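Local coordinates for serine protease inhibitor (Schistosoma haematobium, PDB 3STO), which probably inhibits serine endopeptidases, trapping its target protease as other serpins do, at residues His19-Thr23 / Gln389-Pro393; Tyr93-Asn97 / Asp140-Glu144; Ser99-Lys104 / Asn250-Thr254; Tyr193-Trp198 / Asn349-Ala355; Phe298-Leu304 / Ile341-Lys347. All blocks are in the same frame, centred on the assembly; numbering follows the deposited sequence.

Contact 1 (His19-Thr23 / Gln389-Pro393); sequences HKAFT and QLTMP
Lys20 and Met392 carry most of the contact between the helix His19-Thr23 and the turn that leads into the strand at Met392. The polar part is made by Lys20. Its chain runs out straight from the helix and ends among three oxygens of the turn. Lys20 NZ donates to Thr391 OG1 at 2.8 Å and to Thr391 O at 3.1 Å. The second bond arrives from above the carbonyl plane, 57° out of it. A third bond, to Leu390 O, is weak. Thr391 OG1 is itself tied to Leu390 O at 2.8 Å, which fixes the hydroxyl beside the lysine.

The apolar part centres on Met392, a selenomethionine. Its SE lies at the edge of the His19 ring, 3.4 Å from His19 CD2. The chain bends at chi3 (-52°), and the methyl CE then turns to Thr23, tip to tip. Lys20 CG flanks the same methyl. Thr23 OG1 bonds back to His19 O at 2.7 Å, so its hydroxyl is held against its own helix.

Asp387 OD1 accepts from the backbone N of Gln389 and of Leu390. Opposite Asp387 the chain carries two residues, Thr391 and Met392. This fits a G1 beta bulge in the serpin hairpin of strands 381-387 and 392-399.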
# COMPACT_ATOMS: atom_id res chain seq x y z
N HIS A 19 4.53 -5.82 -12.72
CA HIS A 19 4.07 -5.15 -11.53
C HIS A 19 4.38 -6.02 -10.30
O HIS A 19 4.52 -5.49 -9.19
CB HIS A 19 2.58 -4.79 -11.67
CG HIS A 19 1.66 -5.97 -11.62
ND1 HIS A 19 1.48 -6.82 -12.69
CD2 HIS A 19 0.90 -6.46 -10.62
CE1 HIS A 19 0.63 -7.77 -12.36
NE2 HIS A 19 0.26 -7.57 -11.11
N LYS A 20 4.54 -7.33 -10.49
CA LYS A 20 4.93 -8.19 -9.39
C LYS A 20 6.44 -8.14 -9.16
O LYS A 20 6.91 -8.25 -8.03
CB LYS A 20 4.47 -9.64 -9.59
CG LYS A 20 2.98 -9.86 -9.43
CD LYS A 20 2.64 -11.36 -9.29
CE LYS A 20 1.13 -11.56 -9.22
NZ LYS A 20 0.71 -12.88 -8.61
N ALA A 21 7.19 -7.98 -10.25
CA ALA A 21 8.64 -7.77 -10.20
C ALA A 21 8.97 -6.47 -9.47
O ALA A 21 9.81 -6.44 -8.56
CB ALA A 21 9.20 -7.71 -11.60
N PHE A 22 8.30 -5.40 -9.87
CA PHE A 22 8.43 -4.13 -9.16
C PHE A 22 8.12 -4.35 -7.68
O PHE A 22 8.91 -4.02 -6.80
CB PHE A 22 7.45 -3.10 -9.73
CG PHE A 22 7.45 -1.81 -8.97
CD1 PHE A 22 8.49 -0.89 -9.13
CD2 PHE A 22 6.46 -1.54 -8.04
CE1 PHE A 22 8.52 0.28 -8.39
CE2 PHE A 22 6.48 -0.36 -7.29
CZ PHE A 22 7.50 0.56 -7.47
N THR A 23 6.95 -4.90 -7.41
CA THR A 23 6.48 -5.10 -6.05
C THR A 23 7.51 -5.79 -5.16
O THR A 23 7.76 -5.34 -4.06
CB THR A 23 5.14 -5.85 -6.03
OG1 THR A 23 4.11 -4.98 -6.54
CG2 THR A 23 4.80 -6.20 -4.62
N GLN A 389 -7.74 -11.94 -7.06
CA GLN A 389 -7.68 -11.93 -8.50
C GLN A 389 -6.25 -11.65 -8.98
O GLN A 389 -5.67 -12.43 -9.75
CB GLN A 389 -8.69 -10.93 -9.03
CG GLN A 389 -8.80 -10.92 -10.52
CD GLN A 389 -9.82 -9.94 -10.94
OE1 GLN A 389 -10.96 -9.96 -10.43
NE2 GLN A 389 -9.43 -9.01 -11.83
N LEU A 390 -5.65 -10.57 -8.49
CA LEU A 390 -4.26 -10.28 -8.79
C LEU A 390 -3.29 -11.25 -8.13
O LEU A 390 -2.12 -11.26 -8.45
CB LEU A 390 -3.93 -8.86 -8.37
CG LEU A 390 -4.81 -7.76 -8.96
CD1 LEU A 390 -4.33 -6.41 -8.46
CD2 LEU A 390 -4.81 -7.79 -10.48
N THR A 391 -3.80 -12.09 -7.22
CA THR A 391 -2.97 -12.95 -6.36
C THR A 391 -1.74 -12.26 -5.77
O THR A 391 -0.61 -12.77 -5.84
CB THR A 391 -2.57 -14.29 -7.04
OG1 THR A 391 -1.86 -14.02 -8.25
CG2 THR A 391 -3.81 -15.10 -7.36
N MSE A 392 -1.96 -11.10 -5.16
CA MSE A 392 -0.87 -10.41 -4.53
C MSE A 392 -1.42 -9.52 -3.43
O MSE A 392 -2.61 -9.22 -3.39
CB MSE A 392 -0.12 -9.55 -5.54
CG MSE A 392 -0.89 -8.31 -5.93
SE MSE A 392 -0.11 -7.33 -7.48
CE MSE A 392 1.74 -7.17 -6.83
N PRO A 393 -0.56 -9.11 -2.51
CA PRO A 393 -1.07 -8.17 -1.51
C PRO A 393 -1.11 -6.75 -2.06
O PRO A 393 -0.20 -6.29 -2.75
CB PRO A 393 -0.04 -8.27 -0.38
CG PRO A 393 1.25 -8.61 -1.10
CD PRO A 393 0.83 -9.54 -2.23

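Contact 2 (Tyr93-Asn97 / Asp140-Glu144); sequences YQELN and DSEGE
This is a small polar contact in which Tyr93 and Asn97 of helix 82-101 meet Asp140 and Glu142. It belongs to the serpin fold, where the helix lies beside the loop that opens strand 143-148. That strand runs parallel to strand 112-124 in the large central sheet. Tyr93 leaves the helix with CG anti to the backbone N (chi1 176°) and reaches across to the loop. Its OH donates to Asp140 OD1 at 3.2 Å, on the syn side of the carboxylate. The oxygen lies at the edge of the ring, in its plane. Asp140 OD1 also takes a weak bond from Gly143 N, so one oxygen ties the helix to the turn. Behind the hydroxyl, the Tyr93 ring packs edge-to-face with Phe48 of helix 43-55. A weak bond from Asn97 ND2 to Glu142 OE2 is doubtful, because the two side chains are too close in the model. The same Glu142 OE2 accepts from Ser141 OG at 2.7 Å, met nearly along its C-O bond.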
# COMPACT_ATOMS: atom_id res chain seq x y z
N TYR A 93 -0.82 0.57 -15.99
CA TYR A 93 -1.41 1.50 -15.04
C TYR A 93 -2.94 1.51 -15.09
O TYR A 93 -3.62 1.50 -14.06
CB TYR A 93 -0.87 2.91 -15.37
CG TYR A 93 -1.46 4.00 -14.55
CD1 TYR A 93 -0.92 4.30 -13.31
CD2 TYR A 93 -2.55 4.74 -14.99
CE1 TYR A 93 -1.46 5.31 -12.51
CE2 TYR A 93 -3.11 5.76 -14.19
CZ TYR A 93 -2.54 6.04 -12.94
OH TYR A 93 -3.00 7.03 -12.09
N GLN A 94 -3.48 1.54 -16.30
CA GLN A 94 -4.92 1.65 -16.48
C GLN A 94 -5.61 0.33 -16.22
O GLN A 94 -6.66 0.30 -15.62
CB GLN A 94 -5.26 2.14 -17.87
CG GLN A 94 -5.27 3.64 -17.92
CD GLN A 94 -5.39 4.20 -19.31
OE1 GLN A 94 -5.49 5.41 -19.47
NE2 GLN A 94 -5.36 3.33 -20.34
N GLU A 95 -4.99 -0.74 -16.67
CA GLU A 95 -5.53 -2.05 -16.45
C GLU A 95 -5.66 -2.29 -14.93
O GLU A 95 -6.73 -2.63 -14.44
CB GLU A 95 -4.60 -3.06 -17.09
CG GLU A 95 -5.13 -4.47 -17.12
CD GLU A 95 -6.26 -4.63 -18.11
OE1 GLU A 95 -6.61 -3.63 -18.79
OE2 GLU A 95 -6.79 -5.76 -18.21
N LEU A 96 -4.59 -2.03 -14.18
CA LEU A 96 -4.59 -2.23 -12.73
C LEU A 96 -5.56 -1.30 -12.03
O LEU A 96 -6.29 -1.69 -11.10
CB LEU A 96 -3.18 -2.05 -12.17
CG LEU A 96 -2.19 -3.13 -12.58
CD1 LEU A 96 -0.74 -2.80 -12.17
CD2 LEU A 96 -2.63 -4.48 -12.03
N ASN A 97 -5.60 -0.07 -12.48
CA ASN A 97 -6.55 0.88 -11.91
C ASN A 97 -8.01 0.46 -12.18
O ASN A 97 -8.86 0.50 -11.28
CB ASN A 97 -6.27 2.29 -12.45
CG ASN A 97 -7.08 3.35 -11.75
OD1 ASN A 97 -6.87 3.57 -10.57
ND2 ASN A 97 -8.02 3.99 -12.45
N ASP A 140 -6.98 11.49 -16.68
CA ASP A 140 -6.63 10.40 -15.76
C ASP A 140 -7.48 10.45 -14.50
O ASP A 140 -7.51 11.47 -13.77
CB ASP A 140 -5.16 10.44 -15.37
CG ASP A 140 -4.72 9.20 -14.63
OD1 ASP A 140 -5.13 8.99 -13.46
OD2 ASP A 140 -3.96 8.41 -15.23
N SER A 141 -8.13 9.32 -14.22
CA SER A 141 -9.12 9.24 -13.15
C SER A 141 -8.53 9.42 -11.76
O SER A 141 -9.01 10.25 -10.97
CB SER A 141 -9.85 7.90 -13.21
OG SER A 141 -10.91 7.89 -12.29
N GLU A 142 -7.50 8.64 -11.45
CA GLU A 142 -6.93 8.68 -10.12
C GLU A 142 -5.83 9.74 -9.94
O GLU A 142 -5.32 9.93 -8.84
CB GLU A 142 -6.40 7.30 -9.69
CG GLU A 142 -7.21 6.07 -10.13
CD GLU A 142 -8.71 6.03 -9.66
OE1 GLU A 142 -9.00 5.75 -8.43
OE2 GLU A 142 -9.63 6.24 -10.57
N GLY A 143 -5.47 10.45 -11.01
CA GLY A 143 -4.41 11.45 -10.92
C GLY A 143 -4.89 12.89 -10.92
O GLY A 143 -5.85 13.24 -11.61
N GLU A 144 -4.22 13.74 -10.15
CA GLU A 144 -4.60 15.14 -10.10
C GLU A 144 -3.39 16.07 -10.00
O GLU A 144 -2.51 15.91 -9.16
CB GLU A 144 -5.57 15.37 -8.95
CG GLU A 144 -6.19 16.75 -8.86
CD GLU A 144 -7.23 16.87 -7.73
OE1 GLU A 144 -7.58 15.83 -7.11
OE2 GLU A 144 -7.69 18.00 -7.47

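Contact 3 (Ser99-Lys104 / Asn250-Thr254); sequences SLTSEK and NTRFT
Arg252 and Glu103 meet at about a right angle, and their flat groups are turned 87° against each other. The arginine chain is extended from CG to NE and brings the guanidinium to Ser99 in the last turns of helix 82-101. Glu103 bends at chi2 (-69°) and brings its carboxylate to the guanidinium edge. Glu103 OE2 uses its anti lone pair to take the salt bridge from Arg252 NH1 at 2.8 Å, close to the guanidinium plane. Ser99 supplies further acceptors. Arg252 NH2 donates to Ser99 OG at 3.0 Å, while the bond from Arg252 NH1 to Ser99 O is weak.

The other carboxylate oxygen faces Asn250. Asn250 ND2 donates to Glu103 OE1 at 2.8 Å, in its own amide plane, although the carboxylate is turned 75° to it. The same nitrogen makes a weak bond to Lys104 O.

The Phe253 ring packs against the aliphatic parts of the same side chains. Arg252 CG sits over the centre of one ring face, 3.8 Å above it. Glu103 CB touches the ring edge at Phe253 CE2, 3.8 Å away, and Leu100 CD2 also comes to the edge.

Outside the contact, Arg252 NE forms a salt bridge with Asp387, so the guanidinium joins two acids. Asn250 to Phe253 form a type I beta turn, which the salt bridge clasps to the C-terminal part of helix 82-101 in the serpin fold.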
# COMPACT_ATOMS: atom_id res chain seq x y z
N SER A 99 -9.15 -2.57 -12.77
CA SER A 99 -9.40 -3.79 -12.04
C SER A 99 -9.75 -3.46 -10.60
O SER A 99 -10.75 -3.93 -10.10
CB SER A 99 -8.19 -4.70 -12.09
OG SER A 99 -8.51 -5.95 -11.55
N LEU A 100 -8.98 -2.57 -9.97
CA LEU A 100 -9.16 -2.28 -8.55
C LEU A 100 -10.37 -1.39 -8.25
O LEU A 100 -11.14 -1.65 -7.30
CB LEU A 100 -7.89 -1.69 -7.95
CG LEU A 100 -6.70 -2.64 -7.75
CD1 LEU A 100 -5.40 -1.86 -7.46
CD2 LEU A 100 -7.02 -3.59 -6.63
N THR A 101 -10.55 -0.35 -9.06
CA THR A 101 -11.62 0.62 -8.79
C THR A 101 -12.99 0.10 -9.26
O THR A 101 -14.01 0.68 -8.95
CB THR A 101 -11.35 2.01 -9.41
OG1 THR A 101 -11.38 1.92 -10.83
CG2 THR A 101 -9.97 2.55 -8.97
N SER A 102 -13.00 -1.00 -10.00
CA SER A 102 -14.26 -1.60 -10.37
C SER A 102 -14.94 -2.32 -9.19
O SER A 102 -16.12 -2.64 -9.26
CB SER A 102 -14.07 -2.60 -11.51
OG SER A 102 -13.36 -3.72 -11.06
N GLU A 103 -14.21 -2.55 -8.10
CA GLU A 103 -14.79 -3.28 -6.98
C GLU A 103 -15.66 -2.40 -6.08
O GLU A 103 -15.26 -1.34 -5.59
CB GLU A 103 -13.72 -4.06 -6.21
CG GLU A 103 -12.94 -5.03 -7.11
CD GLU A 103 -13.83 -6.19 -7.58
OE1 GLU A 103 -14.97 -6.32 -7.06
OE2 GLU A 103 -13.38 -6.97 -8.45
N LYS A 104 -16.90 -2.84 -5.89
CA LYS A 104 -17.89 -2.04 -5.18
C LYS A 104 -18.29 -2.60 -3.83
O LYS A 104 -18.21 -3.82 -3.56
CB LYS A 104 -19.13 -1.84 -6.05
CG LYS A 104 -19.12 -0.55 -6.83
CD LYS A 104 -17.91 -0.46 -7.70
CE LYS A 104 -17.65 0.98 -8.14
NZ LYS A 104 -16.98 0.94 -9.45
N ASN A 250 -16.80 -7.89 -0.01
CA ASN A 250 -16.42 -8.18 -1.36
C ASN A 250 -15.29 -9.21 -1.28
O ASN A 250 -14.15 -8.91 -0.88
CB ASN A 250 -16.01 -6.89 -2.10
CG ASN A 250 -15.70 -7.14 -3.57
OD1 ASN A 250 -15.27 -8.24 -3.93
ND2 ASN A 250 -15.94 -6.14 -4.43
N THR A 251 -15.60 -10.45 -1.61
CA THR A 251 -14.70 -11.53 -1.25
C THR A 251 -13.50 -11.73 -2.16
O THR A 251 -12.73 -12.69 -2.00
CB THR A 251 -15.44 -12.85 -1.03
OG1 THR A 251 -15.92 -13.34 -2.29
CG2 THR A 251 -16.60 -12.65 -0.03
N ARG A 252 -13.33 -10.83 -3.12
CA ARG A 252 -12.09 -10.77 -3.87
C ARG A 252 -10.91 -10.38 -2.93
O ARG A 252 -9.76 -10.76 -3.12
CB ARG A 252 -12.24 -9.75 -5.02
CG ARG A 252 -10.93 -9.14 -5.44
CD ARG A 252 -11.05 -8.35 -6.71
NE ARG A 252 -9.74 -7.95 -7.21
CZ ARG A 252 -9.55 -7.16 -8.26
NH1 ARG A 252 -10.60 -6.69 -8.92
NH2 ARG A 252 -8.32 -6.85 -8.65
N PHE A 253 -11.22 -9.60 -1.90
CA PHE A 253 -10.24 -9.16 -0.94
C PHE A 253 -10.39 -9.94 0.38
O PHE A 253 -11.50 -10.22 0.84
CB PHE A 253 -10.40 -7.66 -0.71
CG PHE A 253 -10.27 -6.86 -1.98
CD1 PHE A 253 -9.02 -6.75 -2.61
CD2 PHE A 253 -11.38 -6.24 -2.56
CE1 PHE A 253 -8.89 -6.03 -3.81
CE2 PHE A 253 -11.26 -5.54 -3.72
CZ PHE A 253 -10.01 -5.44 -4.36
N THR A 254 -9.24 -10.29 0.96
CA THR A 254 -9.21 -10.99 2.25
C THR A 254 -8.11 -10.43 3.14
O THR A 254 -7.11 -9.90 2.65
CB THR A 254 -9.07 -12.50 2.05
OG1 THR A 254 -9.18 -13.14 3.31
CG2 THR A 254 -7.74 -12.88 1.41

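Contact 4 (Tyr193-Trp198 / Asn349-Ala355); sequences YFRDFW and NESGIEA
Gly352 CA lies over one face of the Trp198 indole, in a CH-pi contact 3.5 Å from the centroid of its five-membered ring. Trp198 NE1 donates to Asn349 O at 3.0 Å, with the oxygen in the ring plane and the bond nearly straight (171°). Gly352 CA on the face and Asn349 O at the edge hold the indole. The bond from Trp198 N to Ser351 O, 2.9 Å, holds the backbone.

Beside it, Asp196 and Ile353 form an antiparallel hydrogen-bonded pair, with Ile353 N to Asp196 O at 3.0 Å. Phe197 packs on Ala355 CB, and Phe194 CD1 meets Ile353 CG2.

A second layer holds the turn. Asn349 OD1 accepts from Gly352 N at 3.0 Å in an Asx motif. Glu350 is anchored outside by Lys297 and Thr207, and Asp196 by Thr105 and Asn250. The position, just after strand 339-348, is consistent with the serpin breach.

Glu354 bends at chi2 (77°) toward Phe194. Its OE1 accepts from Lys347 N. A water that accepts from Phe194 N probably donates to OE2. Glu354 OE2 lies 2.7 Å from Phe194 O. Two acceptors this close suggest that the buried carboxylate may be protonated, or that its placement is imprecise.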
# COMPACT_ATOMS: atom_id res chain seq x y z
N TYR A 193 -6.60 4.13 -0.27
CA TYR A 193 -7.68 3.94 0.68
C TYR A 193 -8.46 2.66 0.35
O TYR A 193 -9.06 2.54 -0.73
CB TYR A 193 -8.60 5.17 0.68
CG TYR A 193 -9.61 5.27 1.79
CD1 TYR A 193 -9.22 5.48 3.10
CD2 TYR A 193 -10.98 5.21 1.53
CE1 TYR A 193 -10.16 5.60 4.13
CE2 TYR A 193 -11.93 5.33 2.53
CZ TYR A 193 -11.52 5.53 3.83
OH TYR A 193 -12.47 5.65 4.83
N PHE A 194 -8.43 1.73 1.29
CA PHE A 194 -9.21 0.52 1.22
C PHE A 194 -10.30 0.56 2.29
O PHE A 194 -10.05 0.92 3.42
CB PHE A 194 -8.31 -0.70 1.42
CG PHE A 194 -9.02 -2.00 1.26
CD1 PHE A 194 -9.79 -2.51 2.31
CD2 PHE A 194 -8.95 -2.70 0.06
CE1 PHE A 194 -10.47 -3.74 2.17
CE2 PHE A 194 -9.62 -3.91 -0.10
CZ PHE A 194 -10.38 -4.44 0.96
N ARG A 195 -11.51 0.15 1.93
CA ARG A 195 -12.62 0.13 2.87
C ARG A 195 -13.67 -0.93 2.53
O ARG A 195 -14.21 -0.97 1.41
CB ARG A 195 -13.25 1.51 2.97
CG ARG A 195 -14.39 1.58 3.98
CD ARG A 195 -15.58 2.37 3.40
NE ARG A 195 -15.60 3.77 3.82
CZ ARG A 195 -16.20 4.74 3.14
NH1 ARG A 195 -16.81 4.45 1.99
NH2 ARG A 195 -16.19 5.99 3.59
N ASP A 196 -13.93 -1.82 3.49
CA ASP A 196 -15.01 -2.78 3.38
C ASP A 196 -15.38 -3.40 4.73
O ASP A 196 -14.57 -3.45 5.64
CB ASP A 196 -14.65 -3.87 2.36
CG ASP A 196 -15.90 -4.59 1.80
OD1 ASP A 196 -17.03 -4.17 2.14
OD2 ASP A 196 -15.74 -5.58 1.05
N PHE A 197 -16.61 -3.89 4.84
CA PHE A 197 -17.08 -4.69 5.96
C PHE A 197 -16.49 -6.09 5.86
O PHE A 197 -16.14 -6.53 4.76
CB PHE A 197 -18.61 -4.80 5.92
CG PHE A 197 -19.32 -3.53 6.25
CD1 PHE A 197 -18.95 -2.78 7.36
CD2 PHE A 197 -20.33 -3.05 5.45
CE1 PHE A 197 -19.59 -1.58 7.66
CE2 PHE A 197 -20.98 -1.87 5.75
CZ PHE A 197 -20.60 -1.14 6.86
N TRP A 198 -16.36 -6.75 7.02
CA TRP A 198 -16.09 -8.18 7.06
C TRP A 198 -17.25 -8.89 6.42
O TRP A 198 -18.40 -8.48 6.55
CB TRP A 198 -15.97 -8.71 8.50
CG TRP A 198 -14.86 -8.09 9.28
CD1 TRP A 198 -14.98 -7.27 10.36
CD2 TRP A 198 -13.45 -8.22 9.01
NE1 TRP A 198 -13.73 -6.87 10.79
CE2 TRP A 198 -12.77 -7.44 9.98
CE3 TRP A 198 -12.69 -8.90 8.04
CZ2 TRP A 198 -11.38 -7.34 10.03
CZ3 TRP A 198 -11.31 -8.80 8.08
CH2 TRP A 198 -10.66 -8.03 9.07
N ASN A 349 -11.59 -2.86 13.02
CA ASN A 349 -12.53 -2.90 14.11
C ASN A 349 -13.51 -4.04 13.83
O ASN A 349 -13.27 -4.82 12.91
CB ASN A 349 -13.23 -1.53 14.32
CG ASN A 349 -14.11 -1.12 13.14
OD1 ASN A 349 -14.50 -1.96 12.33
ND2 ASN A 349 -14.43 0.16 13.04
N GLU A 350 -14.59 -4.13 14.62
CA GLU A 350 -15.56 -5.22 14.52
C GLU A 350 -16.37 -5.23 13.23
O GLU A 350 -16.83 -6.27 12.81
CB GLU A 350 -16.55 -5.19 15.71
CG GLU A 350 -15.93 -5.49 17.05
CD GLU A 350 -15.37 -4.26 17.76
OE1 GLU A 350 -15.30 -3.17 17.14
OE2 GLU A 350 -15.01 -4.40 18.96
N SER A 351 -16.55 -4.06 12.63
CA SER A 351 -17.29 -3.92 11.38
C SER A 351 -16.46 -4.30 10.17
O SER A 351 -16.99 -4.89 9.22
CB SER A 351 -17.80 -2.49 11.20
OG SER A 351 -18.66 -2.11 12.26
N GLY A 352 -15.18 -3.94 10.18
CA GLY A 352 -14.33 -4.25 9.04
C GLY A 352 -13.04 -3.46 9.04
O GLY A 352 -12.46 -3.23 10.09
N ILE A 353 -12.62 -3.05 7.85
CA ILE A 353 -11.40 -2.29 7.63
C ILE A 353 -11.79 -0.91 7.15
O ILE A 353 -12.58 -0.80 6.23
CB ILE A 353 -10.49 -2.99 6.61
CG1 ILE A 353 -10.04 -4.33 7.19
CG2 ILE A 353 -9.28 -2.14 6.23
CD1 ILE A 353 -9.28 -5.18 6.19
N GLU A 354 -11.24 0.13 7.76
CA GLU A 354 -11.71 1.50 7.54
C GLU A 354 -13.23 1.59 7.52
O GLU A 354 -13.81 2.42 6.81
CB GLU A 354 -11.14 2.11 6.25
CG GLU A 354 -9.72 2.62 6.36
CD GLU A 354 -8.66 1.51 6.34
OE1 GLU A 354 -8.41 0.92 7.40
OE2 GLU A 354 -8.07 1.23 5.26
N ALA A 355 -13.88 0.74 8.31
CA ALA A 355 -15.34 0.68 8.35
C ALA A 355 -15.92 1.48 9.52
O ALA A 355 -15.18 1.99 10.36
CB ALA A 355 -15.80 -0.78 8.42
O HOH W 1 -6.34 2.08 3.13

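Contact 5 (Phe298-Leu304 / Ile341-Lys347); sequences FTLKNTL and IQTNVLK
Asn302 and Asn344 sit side by side on the tightly packed face of two antiparallel strands. Asn344 ND2 donates to Asn302 OD1 at 3.1 Å, on a lone pair in the carbonyl plane. It also donates to Gln342 OE1 at 3.1 Å, from above that carbonyl plane. The two amide planes of the asparagines are 53° apart. Asn302 ND2 bonds to Leu40 O of strand 39-41. On the same face Leu346 CD2 touches the edge of the Phe298 ring at CE2, 3.8 Å away. Backbone bonds run the whole length, as between Leu346 N and Leu300 O at 2.7 Å.

The face with Thr299, Lys301 and Thr303 is more open to solvent, though Val345 on it is buried. Lys301 CG and Val345 CG2 lie 4.1 Å apart, and beyond CG the lysine leads away to Leu171 O. Thr343 OG1 makes a weak bond to Asn302 O.

The packed face rests on strands 39-41 and 392-399. Gln342 NE2 reaches Cys42 O, just before helix 43-55, and Asn190 of strand 186-197, a place consistent with the serpin shutter.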
# COMPACT_ATOMS: atom_id res chain seq x y z
N PHE A 298 -7.27 -2.05 16.07
CA PHE A 298 -6.21 -1.05 16.01
C PHE A 298 -6.33 -0.18 14.78
O PHE A 298 -7.07 -0.48 13.82
CB PHE A 298 -4.83 -1.72 16.02
CG PHE A 298 -4.58 -2.62 14.83
CD1 PHE A 298 -5.04 -3.92 14.83
CD2 PHE A 298 -3.90 -2.15 13.73
CE1 PHE A 298 -4.81 -4.75 13.72
CE2 PHE A 298 -3.67 -2.97 12.61
CZ PHE A 298 -4.13 -4.26 12.61
N THR A 299 -5.59 0.91 14.81
CA THR A 299 -5.41 1.66 13.59
C THR A 299 -4.00 2.17 13.44
O THR A 299 -3.50 2.85 14.33
CB THR A 299 -6.48 2.76 13.40
OG1 THR A 299 -5.87 3.95 12.91
CG2 THR A 299 -7.22 3.04 14.67
N LEU A 300 -3.35 1.78 12.35
CA LEU A 300 -2.04 2.36 11.99
C LEU A 300 -2.18 3.46 10.98
O LEU A 300 -2.88 3.34 9.96
CB LEU A 300 -1.08 1.34 11.36
CG LEU A 300 -0.82 -0.03 11.94
CD1 LEU A 300 0.36 -0.62 11.18
CD2 LEU A 300 -0.57 0.04 13.44
N LYS A 301 -1.45 4.54 11.25
CA LYS A 301 -1.20 5.59 10.27
C LYS A 301 0.29 5.71 9.99
O LYS A 301 1.12 5.45 10.85
CB LYS A 301 -1.76 6.91 10.78
CG LYS A 301 -3.21 6.84 10.79
CD LYS A 301 -3.90 8.06 11.39
CE LYS A 301 -5.34 7.63 11.72
NZ LYS A 301 -6.28 8.77 12.16
N ASN A 302 0.65 6.10 8.79
CA ASN A 302 2.04 6.37 8.54
C ASN A 302 2.27 7.17 7.27
O ASN A 302 1.38 7.26 6.41
CB ASN A 302 2.88 5.09 8.59
CG ASN A 302 2.94 4.36 7.28
OD1 ASN A 302 2.21 4.65 6.33
ND2 ASN A 302 3.83 3.39 7.22
N THR A 303 3.45 7.75 7.19
CA THR A 303 3.89 8.56 6.05
C THR A 303 5.25 8.05 5.64
O THR A 303 6.19 8.06 6.42
CB THR A 303 4.08 10.01 6.46
OG1 THR A 303 2.82 10.57 6.87
CG2 THR A 303 4.62 10.80 5.30
N LEU A 304 5.36 7.53 4.43
CA LEU A 304 6.65 7.06 3.95
C LEU A 304 7.26 8.07 2.99
O LEU A 304 6.56 8.62 2.11
CB LEU A 304 6.48 5.75 3.21
CG LEU A 304 6.15 4.50 4.01
CD1 LEU A 304 6.02 3.38 3.01
CD2 LEU A 304 7.27 4.24 5.00
N ILE A 341 5.96 10.82 -1.38
CA ILE A 341 5.47 10.47 -0.07
C ILE A 341 4.22 9.63 -0.21
O ILE A 341 3.31 10.01 -0.95
CB ILE A 341 5.14 11.74 0.78
CG1 ILE A 341 6.42 12.52 1.10
CG2 ILE A 341 4.53 11.37 2.10
CD1 ILE A 341 6.15 13.94 1.56
N GLN A 342 4.20 8.49 0.50
CA GLN A 342 2.98 7.70 0.66
C GLN A 342 2.42 7.81 2.09
O GLN A 342 3.13 7.64 3.08
CB GLN A 342 3.17 6.23 0.24
CG GLN A 342 1.91 5.40 0.39
CD GLN A 342 2.10 3.95 -0.06
OE1 GLN A 342 2.69 3.14 0.66
NE2 GLN A 342 1.61 3.63 -1.25
N THR A 343 1.15 8.13 2.21
CA THR A 343 0.53 8.24 3.49
C THR A 343 -0.60 7.21 3.55
O THR A 343 -1.46 7.18 2.66
CB THR A 343 0.06 9.67 3.78
OG1 THR A 343 -0.63 9.70 5.04
CG2 THR A 343 -0.86 10.16 2.70
N ASN A 344 -0.55 6.35 4.58
CA ASN A 344 -1.42 5.17 4.70
C ASN A 344 -2.20 5.15 6.02
O ASN A 344 -1.77 5.68 7.05
CB ASN A 344 -0.60 3.87 4.60
CG ASN A 344 0.20 3.76 3.31
OD1 ASN A 344 -0.36 3.52 2.24
ND2 ASN A 344 1.52 3.93 3.39
N VAL A 345 -3.37 4.51 5.98
CA VAL A 345 -4.11 4.20 7.21
C VAL A 345 -4.66 2.79 7.16
O VAL A 345 -5.18 2.36 6.13
CB VAL A 345 -5.24 5.19 7.49
CG1 VAL A 345 -6.12 5.37 6.26
CG2 VAL A 345 -6.06 4.72 8.71
N LEU A 346 -4.47 2.05 8.26
CA LEU A 346 -5.05 0.73 8.45
C LEU A 346 -5.85 0.76 9.74
O LEU A 346 -5.28 0.74 10.83
CB LEU A 346 -3.96 -0.35 8.55
CG LEU A 346 -4.37 -1.84 8.72
CD1 LEU A 346 -5.25 -2.34 7.56
CD2 LEU A 346 -3.15 -2.75 8.85
N LYS A 347 -7.17 0.86 9.62
CA LYS A 347 -8.06 0.84 10.77
C LYS A 347 -8.90 -0.46 10.83
O LYS A 347 -9.75 -0.72 9.97
CB LYS A 347 -8.95 2.08 10.74
CG LYS A 347 -10.11 2.04 11.67
CD LYS A 347 -10.96 3.27 11.48
CE LYS A 347 -12.27 3.18 12.26
NZ LYS A 347 -13.32 4.09 11.71

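How the contacts relate
All five contacts lie in one serpin domain. Contacts 2 and 3 both use helix 82-101, with centres about 16 Å apart, and Leu96 and Ser99 on this helix also touch contact 1. Contact 1 joins segments near the two ends of the chain, and the other four fall between them. The segments of contacts 2 and 3 alternate along the chain, as do those of 3 and 4. Contact 5 falls between the segments of contact 4. Contacts 4 and 5, about 14 Å apart by centres, use the neighbouring strands 186-197 and 339-348 and are linked by Glu354 and Lys347. Asp196 connects contact 4 to Asn250 of contact 3. The set runs from the helical side to the sheet that serpins open for loop insertion.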